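Long-range contacts in fructose-bisphosphate aldolase class I (Thermoproteus tenax, PDB 1W8S), which belongs to the DeoC/LacD family of aldolases and is built as a TIM barrel of parallel strands wrapped by helices: residues Leu75-Asn80 with Glu99-Leu104; Ser107-Thr112 with Leu139-Glu144. The protein carries 2 engineered substitutions. One frame throughout, in Å; residues are numbered along the deposited sequence.

In the fold
Both contacts belong to one TIM barrel. In contact 1 helix 98-103 packs from outside on strand 75-81; in contact 2 strand 108-113 pairs in parallel with strand 141-145. They come in series along the chain, contact 1 closing at Leu104 before contact 2 opens at Ser107, and their centres lie about 9 Å apart. Strands 75-81 and 108-113 are neighbours in the sheet, joined by a probable hydrogen bond between Leu77 O and Gly110 N, and Leu79 and Ala101 of contact 1 touch Val109 of contact 2. The side chain of Glu144 in contact 2 lies about 5 Å from the bound 1,6-di-O-phosphono-beta-D-fructofuranose, that of Leu75 in contact 1 about 12 Å.

Contact 1 of 2, residues Leu75-Asn80 with Glu99-Leu104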
ATOM      1  N   LEU E  75     -17.335 -10.223 -26.321  1.00 13.17           N
ATOM      2  CA  LEU E  75     -16.402 -10.605 -25.271  1.00 12.42           C
ATOM      3  C   LEU E  75     -16.600  -9.725 -24.033  1.00 12.88           C
ATOM      4  O   LEU E  75     -16.665  -8.520 -24.153  1.00 12.75           O
ATOM      5  CB  LEU E  75     -14.983 -10.438 -25.787  1.00 11.61           C
ATOM      6  CG  LEU E  75     -13.852 -10.435 -24.766  1.00 12.19           C
ATOM      7  CD1 LEU E  75     -13.725 -11.782 -24.108  1.00 13.43           C
ATOM      8  CD2 LEU E  75     -12.556 -10.031 -25.448  1.00 14.62           C
ATOM      9  N   ILE E  76     -16.687 -10.374 -22.868  1.00 13.17           N
ATOM     10  CA  ILE E  76     -16.597  -9.750 -21.572  1.00 12.65           C
ATOM     11  C   ILE E  76     -15.219 -10.128 -21.054  1.00 13.00           C
ATOM     12  O   ILE E  76     -14.915 -11.313 -20.880  1.00 12.92           O
ATOM     13  CB  ILE E  76     -17.682 -10.257 -20.647  1.00 13.63           C
ATOM     14  CG1 ILE E  76     -19.055 -10.011 -21.273  1.00 13.08           C
ATOM     15  CG2 ILE E  76     -17.581  -9.582 -19.274  1.00 13.86           C
ATOM     16  CD1 ILE E  76     -20.234 -10.470 -20.411  1.00 15.08           C
ATOM     17  N   LEU E  77     -14.362  -9.126 -20.887  1.00 12.17           N
ATOM     18  CA  LEU E  77     -13.007  -9.316 -20.354  1.00 12.49           C
ATOM     19  C   LEU E  77     -13.058  -9.261 -18.829  1.00 12.84           C
ATOM     20  O   LEU E  77     -13.387  -8.232 -18.214  1.00 13.03           O
ATOM     21  CB  LEU E  77     -12.074  -8.280 -20.930  1.00 12.66           C
ATOM     22  CG  LEU E  77     -10.569  -8.454 -20.937  1.00 15.35           C
ATOM     23  CD1 LEU E  77     -10.042  -8.972 -19.645  1.00 16.98           C
ATOM     24  CD2 LEU E  77     -10.202  -9.396 -22.045  1.00 19.18           C
ATOM     25  N   LYS E  78     -12.824 -10.424 -18.224  1.00 12.72           N
ATOM     26  CA  LYS E  78     -12.751 -10.600 -16.787  1.00 13.23           C
ATOM     27  C   LYS E  78     -11.417 -10.043 -16.305  1.00 12.30           C
ATOM     28  O   LYS E  78     -10.364 -10.592 -16.643  1.00 13.24           O
ATOM     29  CB  LYS E  78     -12.801 -12.101 -16.480  1.00 12.91           C
ATOM     30  CG  LYS E  78     -12.691 -12.473 -15.008  1.00 18.39           C
ATOM     31  CD  LYS E  78     -13.645 -11.700 -14.201  1.00 24.45           C
ATOM     32  CE  LYS E  78     -13.748 -12.217 -12.756  1.00 27.75           C
ATOM     33  NZ  LYS E  78     -12.531 -12.794 -12.236  1.00 28.18           N
ATOM     34  N   LEU E  79     -11.458  -8.925 -15.590  1.00 12.48           N
ATOM     35  CA  LEU E  79     -10.246  -8.136 -15.318  1.00 13.00           C
ATOM     36  C   LEU E  79      -9.408  -8.667 -14.167  1.00 13.52           C
ATOM     37  O   LEU E  79      -8.195  -8.513 -14.190  1.00 14.04           O
ATOM     38  CB  LEU E  79     -10.556  -6.654 -15.032  1.00 13.92           C
ATOM     39  CG  LEU E  79     -11.257  -5.908 -16.159  1.00 14.22           C
ATOM     40  CD1 LEU E  79     -11.852  -4.641 -15.586  1.00 13.36           C
ATOM     41  CD2 LEU E  79     -10.289  -5.582 -17.251  1.00 14.61           C
ATOM     42  N   ASN E  80     -10.042  -9.244 -13.152  1.00 13.55           N
ATOM     43  CA  ASN E  80      -9.304  -9.717 -11.998  1.00 14.34           C
ATOM     44  C   ASN E  80      -9.242 -11.228 -12.026  1.00 15.77           C
ATOM     45  O   ASN E  80      -9.666 -11.839 -12.988  1.00 19.97           O
ATOM     46  CB  ASN E  80      -9.766  -9.133 -10.640  1.00 13.34           C
ATOM     47  CG  ASN E  80     -11.254  -9.307 -10.329  1.00 13.67           C
ATOM     48  OD1 ASN E  80     -12.053  -9.696 -11.179  1.00 11.96           O
ATOM     49  ND2 ASN E  80     -11.630  -8.939  -9.102  1.00 14.22           N
ATOM     50  N   GLU E  99      -8.545  -0.041 -20.348  1.00 11.59           N
ATOM     51  CA  GLU E  99      -8.012   0.425 -21.640  1.00 10.97           C
ATOM     52  C   GLU E  99      -7.473  -0.776 -22.461  1.00 12.53           C
ATOM     53  O   GLU E  99      -7.682  -0.872 -23.677  1.00 11.00           O
ATOM     54  CB  GLU E  99      -6.926   1.493 -21.426  1.00 11.33           C
ATOM     55  CG  GLU E  99      -6.226   1.908 -22.712  1.00 11.87           C
ATOM     56  CD  GLU E  99      -5.210   3.048 -22.563  1.00 14.14           C
ATOM     57  OE1 GLU E  99      -5.249   3.778 -21.570  1.00 14.62           O
ATOM     58  OE2 GLU E  99      -4.437   3.220 -23.506  1.00 14.40           O
ATOM     59  N   GLU E 100      -6.778  -1.698 -21.792  1.00 12.66           N
ATOM     60  CA  GLU E 100      -6.228  -2.853 -22.484  1.00 12.80           C
ATOM     61  C   GLU E 100      -7.359  -3.773 -22.954  1.00 12.72           C
ATOM     62  O   GLU E 100      -7.267  -4.370 -24.021  1.00 11.79           O
ATOM     63  CB  GLU E 100      -5.278  -3.630 -21.594  1.00 13.69           C
ATOM     64  CG  GLU E 100      -3.975  -2.917 -21.325  1.00 15.36           C
ATOM     65  CD  GLU E 100      -3.213  -3.533 -20.189  1.00 13.82           C
ATOM     66  OE1 GLU E 100      -3.645  -3.360 -19.040  1.00 15.34           O
ATOM     67  OE2 GLU E 100      -2.209  -4.217 -20.455  1.00 15.12           O
ATOM     68  N   ALA E 101      -8.420  -3.877 -22.162  1.00 12.41           N
ATOM     69  CA  ALA E 101      -9.613  -4.655 -22.550  1.00 13.45           C
ATOM     70  C   ALA E 101     -10.233  -4.154 -23.859  1.00 13.35           C
ATOM     71  O   ALA E 101     -10.627  -4.944 -24.730  1.00 13.31           O
ATOM     72  CB  ALA E 101     -10.627  -4.640 -21.442  1.00 12.96           C
ATOM     73  N   VAL E 102     -10.333  -2.831 -23.978  1.00 13.04           N
ATOM     74  CA  VAL E 102     -10.769  -2.218 -25.190  1.00 13.11           C
ATOM     75  C   VAL E 102      -9.892  -2.649 -26.351  1.00 14.30           C
ATOM     76  O   VAL E 102     -10.414  -3.101 -27.381  1.00 14.26           O
ATOM     77  CB  VAL E 102     -10.797  -0.694 -25.061  1.00 12.96           C
ATOM     78  CG1 VAL E 102     -11.003  -0.050 -26.420  1.00 12.89           C
ATOM     79  CG2 VAL E 102     -11.940  -0.317 -24.105  1.00 13.21           C
ATOM     80  N   SER E 103      -8.571  -2.570 -26.174  1.00 13.95           N
ATOM     81  CA  SER E 103      -7.633  -3.019 -27.214  1.00 14.60           C
ATOM     82  C   SER E 103      -7.769  -4.527 -27.588  1.00 15.24           C
ATOM     83  O   SER E 103      -7.503  -4.916 -28.725  1.00 13.46           O
ATOM     84  CB  SER E 103      -6.182  -2.706 -26.818  0.65 14.72           C
ATOM     85  OG  SER E 103      -5.271  -3.150 -27.834  0.65 15.52           O
ATOM     86  N   LEU E 104      -8.224  -5.329 -26.636  1.00 15.38           N
ATOM     87  CA  LEU E 104      -8.405  -6.766 -26.784  1.00 15.90           C
ATOM     88  C   LEU E 104      -9.759  -7.160 -27.418  1.00 16.52           C
ATOM     89  O   LEU E 104     -10.016  -8.348 -27.673  1.00 16.81           O
ATOM     90  CB  LEU E 104      -8.190  -7.436 -25.413  1.00 16.18           C
ATOM     91  CG  LEU E 104      -6.735  -7.485 -24.935  1.00 17.10           C
ATOM     92  CD1 LEU E 104      -6.638  -8.032 -23.550  1.00 19.59           C
ATOM     93  CD2 LEU E 104      -5.859  -8.286 -25.876  1.00 19.46           C
TER
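Leu77 meets Ala101 at the middle of this contact, CG of the leucine resting 3.8 Å from the methyl CB of the alanine. Their backbones come close here, with CA atoms 6.2 Å apart, and the alanine CB points toward the strand. Leu77 CB also lies 4.0 Å from Ala101 CB, and both its CB and CG therefore border the methyl. Leu77 has CG anti to its backbone N (chi1 -160°); from that branch point CD2 continues to CD1 of Leu104, 4.1 Å away, and the two leucine side chains cross obliquely. Leu79 adds a lighter touch, its CD2 lying 4.3 Å from Ala101 CB, so the alanine methyl is approached by two leucines. This is the outer layer of a TIM barrel: Leu75 and Leu77, alternate residues of strand 75-78, turn outward to face helix 98-103. Ala65 of helix 62-68 packs against both Leu75 and Leu77, while Arg62 and Glu66 touch Leu104. Arg62 also forms a salt bridge with Glu100 OE2, tying helix 98-103 to its neighbour. Near the start of the strand, Leu75 brings CD2 to 3.8 Å from the carbonyl O of Leu104, a van der Waals contact of the methyl with the carbonyl oxygen.

Contact 2 of 2, residues Ser107-Thr112 with Leu139-Glu144; sequences SAVGYT and LPLVVE. Engineered in segment 139-144: Glu144 (natural residue Trp).
Strands 108-113 and 141-145 are the two strands of a beta-alpha-beta unit of the TIM barrel, connected through helix 120-137 and hydrogen-bonded in parallel. The short strand segments run 23° apart. Val109 is held at both ends of its backbone: its N donates to Pro140 O at 3.0 Å, and its O accepts Val142 N at 2.7 Å in a nearly straight bond (175° at the hydrogen). Tyr111 repeats the pattern, with its N giving to Val142 O and its O receiving Glu144 N. Between them Gly110 CA lies 3.2 Å from Val142 O, a CA-H...O contact.

On the helix-facing side, Val109 spreads its two methyls over different partners. CG1, anti to the carbonyl carbon (chi1 -69°), meets Leu139 CD2 at 3.8 Å, the side chains crossing at about a right angle; CG2 reaches Leu141 CD1 at 4.0 Å. Tyr111 packs on Met123, Leu127 and Ile130 of helix 120-137, and its OH is hydrogen-bonded to Glu126. At the start of the pair Pro140 CD sits 3.2 Å from Ser107 O, and Phe8 of helix 4-12 covers the proline.

The other face carries Val142, Thr112 and Glu144, the last an engineered residue replacing tryptophan. Its side chain crosses that of Thr112 at about a right angle, with Glu144 CB 3.6 Å from Thr112 OG1.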
ATOM      1  N   SER E 107     -16.367  -5.981 -25.362  1.00 13.45           N
ATOM      2  CA  SER E 107     -17.590  -5.171 -25.377  1.00 13.15           C
ATOM      3  C   SER E 107     -18.107  -4.859 -23.986  1.00 13.64           C
ATOM      4  O   SER E 107     -19.031  -4.062 -23.822  1.00 13.83           O
ATOM      5  CB  SER E 107     -18.716  -5.919 -26.090  1.00 13.33           C
ATOM      6  OG  SER E 107     -18.422  -6.047 -27.446  1.00 11.59           O
ATOM      7  N   ALA E 108     -17.566  -5.541 -22.994  1.00 13.74           N
ATOM      8  CA  ALA E 108     -17.783  -5.215 -21.588  1.00 13.80           C
ATOM      9  C   ALA E 108     -16.609  -5.731 -20.765  1.00 13.24           C
ATOM     10  O   ALA E 108     -15.748  -6.491 -21.260  1.00 13.28           O
ATOM     11  CB  ALA E 108     -19.061  -5.837 -21.098  1.00 14.08           C
ATOM     12  N   VAL E 109     -16.575  -5.308 -19.511  1.00 12.88           N
ATOM     13  CA  VAL E 109     -15.596  -5.793 -18.549  1.00 13.37           C
ATOM     14  C   VAL E 109     -16.290  -6.369 -17.341  1.00 13.60           C
ATOM     15  O   VAL E 109     -17.399  -5.948 -16.960  1.00 14.54           O
ATOM     16  CB  VAL E 109     -14.564  -4.725 -18.109  1.00 13.44           C
ATOM     17  CG1 VAL E 109     -13.619  -4.383 -19.270  1.00 14.67           C
ATOM     18  CG2 VAL E 109     -15.237  -3.484 -17.560  1.00 13.60           C
ATOM     19  N   GLY E 110     -15.628  -7.340 -16.747  1.00 13.73           N
ATOM     20  CA  GLY E 110     -16.091  -7.999 -15.539  1.00 12.95           C
ATOM     21  C   GLY E 110     -15.105  -7.876 -14.413  1.00 12.82           C
ATOM     22  O   GLY E 110     -13.895  -7.856 -14.598  1.00 12.93           O
ATOM     23  N   TYR E 111     -15.628  -7.804 -13.204  1.00 13.81           N
ATOM     24  CA  TYR E 111     -14.809  -7.680 -12.003  1.00 13.70           C
ATOM     25  C   TYR E 111     -15.491  -8.378 -10.819  1.00 13.45           C
ATOM     26  O   TYR E 111     -16.651  -8.090 -10.498  1.00 13.73           O
ATOM     27  CB  TYR E 111     -14.519  -6.212 -11.656  1.00 13.51           C
ATOM     28  CG  TYR E 111     -13.465  -6.011 -10.588  1.00 14.13           C
ATOM     29  CD1 TYR E 111     -12.127  -5.962 -10.918  1.00 13.73           C
ATOM     30  CD2 TYR E 111     -13.812  -5.836  -9.223  1.00 13.09           C
ATOM     31  CE1 TYR E 111     -11.146  -5.740  -9.939  1.00 14.16           C
ATOM     32  CE2 TYR E 111     -12.861  -5.646  -8.260  1.00 13.09           C
ATOM     33  CZ  TYR E 111     -11.523  -5.617  -8.605  1.00 15.50           C
ATOM     34  OH  TYR E 111     -10.594  -5.404  -7.625  1.00 15.36           O
ATOM     35  N   THR E 112     -14.774  -9.307 -10.211  1.00 13.16           N
ATOM     36  CA  THR E 112     -15.268 -10.019  -9.025  1.00 13.97           C
ATOM     37  C   THR E 112     -15.039  -9.265  -7.739  1.00 13.95           C
ATOM     38  O   THR E 112     -13.941  -8.720  -7.498  1.00 14.14           O
ATOM     39  CB  THR E 112     -14.623 -11.410  -8.952  1.00 14.61           C
ATOM     40  OG1 THR E 112     -15.043 -12.165 -10.089  1.00 13.22           O
ATOM     41  CG2 THR E 112     -15.167 -12.193  -7.774  1.00 15.08           C
ATOM     42  N   LEU E 139     -17.539   1.180 -21.805  1.00 15.51           N
ATOM     43  CA  LEU E 139     -17.642  -0.280 -21.738  1.00 15.92           C
ATOM     44  C   LEU E 139     -18.481  -0.619 -20.510  1.00 15.75           C
ATOM     45  O   LEU E 139     -18.098  -0.220 -19.415  1.00 16.66           O
ATOM     46  CB  LEU E 139     -16.245  -0.882 -21.568  1.00 17.30           C
ATOM     47  CG  LEU E 139     -15.788  -1.916 -22.583  1.00 20.46           C
ATOM     48  CD1 LEU E 139     -16.066  -1.465 -23.989  1.00 23.16           C
ATOM     49  CD2 LEU E 139     -14.337  -2.260 -22.390  1.00 23.48           C
ATOM     50  N   PRO E 140     -19.611  -1.330 -20.654  1.00 14.44           N
ATOM     51  CA  PRO E 140     -20.387  -1.760 -19.486  1.00 14.21           C
ATOM     52  C   PRO E 140     -19.575  -2.574 -18.493  1.00 13.96           C
ATOM     53  O   PRO E 140     -18.759  -3.352 -18.903  1.00 14.18           O
ATOM     54  CB  PRO E 140     -21.485  -2.627 -20.094  1.00 15.14           C
ATOM     55  CG  PRO E 140     -21.607  -2.135 -21.495  1.00 14.64           C
ATOM     56  CD  PRO E 140     -20.233  -1.772 -21.916  1.00 14.55           C
ATOM     57  N   LEU E 141     -19.812  -2.348 -17.198  1.00 13.70           N
ATOM     58  CA  LEU E 141     -19.194  -3.076 -16.113  1.00 13.01           C
ATOM     59  C   LEU E 141     -20.136  -4.116 -15.562  1.00 13.45           C
ATOM     60  O   LEU E 141     -21.243  -3.778 -15.128  1.00 12.66           O
ATOM     61  CB  LEU E 141     -18.827  -2.089 -15.010  1.00 13.68           C
ATOM     62  CG  LEU E 141     -18.299  -2.648 -13.703  1.00 14.36           C
ATOM     63  CD1 LEU E 141     -16.991  -3.354 -13.938  1.00 15.99           C
ATOM     64  CD2 LEU E 141     -18.204  -1.496 -12.682  1.00 16.74           C
ATOM     65  N   VAL E 142     -19.691  -5.369 -15.586  1.00 13.67           N
ATOM     66  CA  VAL E 142     -20.405  -6.485 -14.964  1.00 14.36           C
ATOM     67  C   VAL E 142     -19.694  -6.786 -13.660  1.00 15.51           C
ATOM     68  O   VAL E 142     -18.500  -7.142 -13.672  1.00 15.89           O
ATOM     69  CB  VAL E 142     -20.417  -7.758 -15.852  1.00 14.35           C
ATOM     70  CG1 VAL E 142     -21.339  -8.860 -15.200  1.00 15.24           C
ATOM     71  CG2 VAL E 142     -20.811  -7.433 -17.257  1.00 15.28           C
ATOM     72  N   VAL E 143     -20.390  -6.595 -12.541  1.00 14.25           N
ATOM     73  CA  VAL E 143     -19.826  -6.905 -11.248  1.00 14.91           C
ATOM     74  C   VAL E 143     -20.331  -8.291 -10.887  1.00 14.45           C
ATOM     75  O   VAL E 143     -21.550  -8.539 -10.858  1.00 14.53           O
ATOM     76  CB  VAL E 143     -20.250  -5.922 -10.176  1.00 14.67           C
ATOM     77  CG1 VAL E 143     -19.814  -6.391  -8.743  1.00 13.79           C
ATOM     78  CG2 VAL E 143     -19.759  -4.504 -10.515  1.00 16.24           C
ATOM     79  N   GLU E 144     -19.377  -9.155 -10.596  1.00 14.02           N
ATOM     80  CA  GLU E 144     -19.592 -10.534 -10.161  1.00 15.37           C
ATOM     81  C   GLU E 144     -19.492 -10.484  -8.643  1.00 14.13           C
ATOM     82  O   GLU E 144     -18.418 -10.313  -8.097  1.00 13.90           O
ATOM     83  CB  GLU E 144     -18.530 -11.427 -10.842  1.00 15.02           C
ATOM     84  CG  GLU E 144     -18.282 -10.941 -12.285  1.00 21.21           C
ATOM     85  CD  GLU E 144     -17.164 -11.635 -13.069  1.00 28.22           C
ATOM     86  OE1 GLU E 144     -17.402 -12.062 -14.253  1.00 29.73           O
ATOM     87  OE2 GLU E 144     -16.018 -11.673 -12.534  1.00 30.44           O
TER